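Local coordinates for protein esterase (Uncultured bacterium, PDB 5EGN) that degrades N-acyl homoserine lactones, the signals of bacterial quorum sensing, as a lactonase of the alpha/beta hydrolase fold, at residues A[10-15]-A[50-55]. The protein carries 2 engineered substitutions. Residues are numbered along the deposited sequence; the frame is centred on the assembly and turned at random.
Sequences KIYYDS and VIDHRG
I11 meets segment 50-55 with two branches. With CG1 beside the backbone N and anti to the carbonyl carbon (chi1 -54°), CG2 stands anti to that N, lies 3.4 Å from D52 O and reaches the CG2 methyl of I51, while CD1 of I11 touches CB of R54 at 3.9 Å, where the chain has left the strand. An alanine at I11 would probably open a gap between I51 and R54 and leave the aliphatic base of R54 without its apolar neighbour. The guanidinium of R54 is held elsewhere, in a salt bridge with D74 of helix 68-81. The carbonyl O of Y12 accepts a hydrogen bond from D52 N at 3.1 Å. D52 OD2 and OD1 accept hydrogen bonds from the backbone N atoms of R58 and G32 of the same chain. Y13 and I51 form an antiparallel non-hydrogen-bonded pair, CB of Y13 lying 4.0 Å from CG1 of I51; the Y13 ring leads away from the neighbouring strand, and both side chains touch V78 of helix 68-81. D14 and V50 form the hydrogen-bonded pair, with D14 N to V50 O and V50 N to D14 O both 2.9 Å, and CB of D14 packs on CG1 of V50 at 3.6 Å. D14 OD2 forms a salt bridge with R58 of the second subunit. Strand 9-16 thus runs antiparallel to strand 47-51, where the antiparallel N-terminal edge of the alpha/beta hydrolase sheet joins its parallel strands.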
ATOM      1  N   LYS A  10      -4.574  20.200   4.657  1.00 36.52           N
ATOM      2  CA  LYS A  10      -3.401  19.430   4.248  1.00 34.96           C
ATOM      3  C   LYS A  10      -3.779  18.202   3.428  1.00 32.55           C
ATOM      4  O   LYS A  10      -4.530  17.342   3.886  1.00 31.82           O
ATOM      5  CB  LYS A  10      -2.584  18.987   5.464  1.00 36.92           C
ATOM      6  CG  LYS A  10      -2.327  20.068   6.496  1.00 38.80           C
ATOM      7  CD  LYS A  10      -1.471  19.532   7.632  1.00 40.72           C
ATOM      8  CE  LYS A  10      -1.753  20.264   8.931  1.00 43.59           C
ATOM      9  NZ  LYS A  10      -3.125  19.965   9.431  1.00 41.65           N
ATOM     10  N   ILE A  11      -3.244  18.132   2.216  1.00 31.87           N
ATOM     11  CA  ILE A  11      -3.402  16.976   1.351  1.00 30.23           C
ATOM     12  C   ILE A  11      -2.103  16.185   1.307  1.00 29.67           C
ATOM     13  O   ILE A  11      -1.058  16.722   0.930  1.00 30.25           O
ATOM     14  CB  ILE A  11      -3.793  17.387  -0.077  1.00 29.74           C
ATOM     15  CG1 ILE A  11      -5.037  18.275  -0.052  1.00 29.74           C
ATOM     16  CG2 ILE A  11      -4.022  16.161  -0.944  1.00 28.49           C
ATOM     17  CD1 ILE A  11      -6.226  17.626   0.614  1.00 30.17           C
ATOM     18  N   TYR A  12      -2.166  14.917   1.701  1.00 28.40           N
ATOM     19  CA  TYR A  12      -0.993  14.059   1.630  1.00 27.82           C
ATOM     20  C   TYR A  12      -0.850  13.461   0.238  1.00 25.95           C
ATOM     21  O   TYR A  12      -1.841  13.131  -0.415  1.00 24.30           O
ATOM     22  CB  TYR A  12      -1.060  12.938   2.672  1.00 27.76           C
ATOM     23  CG  TYR A  12       0.206  12.112   2.725  1.00 27.25           C
ATOM     24  CD1 TYR A  12       1.270  12.493   3.530  1.00 29.00           C
ATOM     25  CD2 TYR A  12       0.345  10.961   1.957  1.00 25.59           C
ATOM     26  CE1 TYR A  12       2.431  11.752   3.575  1.00 27.94           C
ATOM     27  CE2 TYR A  12       1.504  10.215   1.996  1.00 25.46           C
ATOM     28  CZ  TYR A  12       2.542  10.615   2.808  1.00 25.79           C
ATOM     29  OH  TYR A  12       3.700   9.879   2.857  1.00 24.90           O
ATOM     30  N   TYR A  13       0.391  13.320  -0.205  1.00 25.58           N
ATOM     31  CA  TYR A  13       0.675  12.726  -1.502  1.00 24.98           C
ATOM     32  C   TYR A  13       2.024  12.028  -1.465  1.00 24.96           C
ATOM     33  O   TYR A  13       2.878  12.367  -0.650  1.00 25.20           O
ATOM     34  CB  TYR A  13       0.667  13.793  -2.597  1.00 25.64           C
ATOM     35  CG  TYR A  13       1.838  14.751  -2.528  1.00 26.03           C
ATOM     36  CD1 TYR A  13       1.821  15.840  -1.669  1.00 27.12           C
ATOM     37  CD2 TYR A  13       2.962  14.567  -3.325  1.00 25.82           C
ATOM     38  CE1 TYR A  13       2.890  16.715  -1.601  1.00 27.49           C
ATOM     39  CE2 TYR A  13       4.034  15.438  -3.264  1.00 26.78           C
ATOM     40  CZ  TYR A  13       3.989  16.511  -2.401  1.00 27.44           C
ATOM     41  OH  TYR A  13       5.051  17.384  -2.334  1.00 27.21           O
ATOM     42  N   ASP A  14       2.221  11.054  -2.343  1.00 24.27           N
ATOM     43  CA  ASP A  14       3.551  10.487  -2.522  1.00 24.04           C
ATOM     44  C   ASP A  14       3.999  10.665  -3.966  1.00 23.47           C
ATOM     45  O   ASP A  14       3.183  10.624  -4.890  1.00 22.87           O
ATOM     46  CB  ASP A  14       3.585   9.010  -2.125  1.00 23.72           C
ATOM     47  CG  ASP A  14       3.636   8.808  -0.622  1.00 23.84           C
ATOM     48  OD1 ASP A  14       4.288   9.619   0.072  1.00 24.03           O
ATOM     49  OD2 ASP A  14       3.025   7.835  -0.135  1.00 24.14           O
ATOM     50  N   SER A  15       5.298  10.872  -4.153  1.00 23.39           N
ATOM     51  CA  SER A  15       5.858  11.093  -5.478  1.00 23.34           C
ATOM     52  C   SER A  15       7.151  10.308  -5.689  1.00 22.46           C
ATOM     53  O   SER A  15       8.130  10.511  -4.970  1.00 22.57           O
ATOM     54  CB  SER A  15       6.111  12.587  -5.701  1.00 24.41           C
ATOM     55  OG  SER A  15       6.835  12.815  -6.898  1.00 25.41           O
ATOM     56  N   VAL A  50       0.700   9.780  -6.168  1.00 22.37           N
ATOM     57  CA  VAL A  50      -0.486   9.124  -5.627  1.00 22.97           C
ATOM     58  C   VAL A  50      -1.058   9.955  -4.485  1.00 22.91           C
ATOM     59  O   VAL A  50      -0.324  10.338  -3.562  1.00 23.38           O
ATOM     60  CB  VAL A  50      -0.162   7.692  -5.155  1.00 23.30           C
ATOM     61  CG1 VAL A  50       1.130   7.675  -4.368  1.00 29.51           C
ATOM     62  CG2 VAL A  50      -1.309   7.107  -4.346  1.00 22.75           C
ATOM     63  N   ILE A  51      -2.357  10.254  -4.544  1.00 22.67           N
ATOM     64  CA  ILE A  51      -2.912  11.224  -3.596  1.00 22.66           C
ATOM     65  C   ILE A  51      -3.982  10.671  -2.648  1.00 23.34           C
ATOM     66  O   ILE A  51      -4.847   9.886  -3.047  1.00 23.01           O
ATOM     67  CB  ILE A  51      -3.507  12.445  -4.346  1.00 23.69           C
ATOM     68  CG1 ILE A  51      -2.409  13.174  -5.114  1.00 23.56           C
ATOM     69  CG2 ILE A  51      -4.165  13.422  -3.384  1.00 24.17           C
ATOM     70  CD1 ILE A  51      -2.905  14.339  -5.938  1.00 24.36           C
ATOM     71  N   ASP A  52      -3.888  11.082  -1.385  1.00 24.03           N
ATOM     72  CA  ASP A  52      -4.961  10.910  -0.415  1.00 24.47           C
ATOM     73  C   ASP A  52      -5.936  12.080  -0.507  1.00 24.78           C
ATOM     74  O   ASP A  52      -5.563  13.225  -0.249  1.00 26.51           O
ATOM     75  CB  ASP A  52      -4.394  10.812   1.002  1.00 25.24           C
ATOM     76  CG  ASP A  52      -3.854   9.436   1.323  1.00 24.80           C
ATOM     77  OD1 ASP A  52      -3.582   8.660   0.382  1.00 24.05           O
ATOM     78  OD2 ASP A  52      -3.702   9.132   2.524  1.00 25.18           O
ATOM     79  N   HIS A  53      -7.178  11.795  -0.885  1.00 25.54           N
ATOM     80  CA  HIS A  53      -8.213  12.822  -0.928  1.00 26.56           C
ATOM     81  C   HIS A  53      -8.437  13.390   0.466  1.00 27.86           C
ATOM     82  O   HIS A  53      -8.103  12.749   1.462  1.00 31.95           O
ATOM     83  CB  HIS A  53      -9.525  12.254  -1.473  1.00 26.50           C
ATOM     84  CG  HIS A  53      -9.385  11.559  -2.791  1.00 25.29           C
ATOM     85  ND1 HIS A  53      -8.429  11.905  -3.721  1.00 24.62           N
ATOM     86  CD2 HIS A  53     -10.083  10.533  -3.335  1.00 24.20           C
ATOM     87  CE1 HIS A  53      -8.543  11.123  -4.780  1.00 24.17           C
ATOM     88  NE2 HIS A  53      -9.540  10.282  -4.570  1.00 23.94           N
ATOM     89  N   ARG A  54      -9.000  14.592   0.539  1.00 27.74           N
ATOM     90  CA  ARG A  54      -9.350  15.167   1.829  1.00 28.94           C
ATOM     91  C   ARG A  54     -10.424  14.305   2.481  1.00 29.00           C
ATOM     92  O   ARG A  54     -11.336  13.822   1.810  1.00 28.34           O
ATOM     93  CB  ARG A  54      -9.827  16.614   1.680  1.00 29.73           C
ATOM     94  CG  ARG A  54     -11.032  16.800   0.774  1.00 29.77           C
ATOM     95  CD  ARG A  54     -11.567  18.218   0.866  1.00 30.60           C
ATOM     96  NE  ARG A  54     -10.541  19.206   0.544  1.00 30.73           N
ATOM     97  CZ  ARG A  54     -10.705  20.520   0.653  1.00 30.79           C
ATOM     98  NH1 ARG A  54     -11.859  21.014   1.079  1.00 31.46           N
ATOM     99  NH2 ARG A  54      -9.714  21.342   0.337  1.00 32.14           N
ATOM    100  N   GLY A  55     -10.301  14.096   3.785  1.00 29.06           N
ATOM    101  CA  GLY A  55     -11.224  13.236   4.498  1.00 29.01           C
ATOM    102  C   GLY A  55     -10.821  11.775   4.434  1.00 28.60           C
ATOM    103  O   GLY A  55     -11.512  10.909   4.969  1.00 28.25           O
TER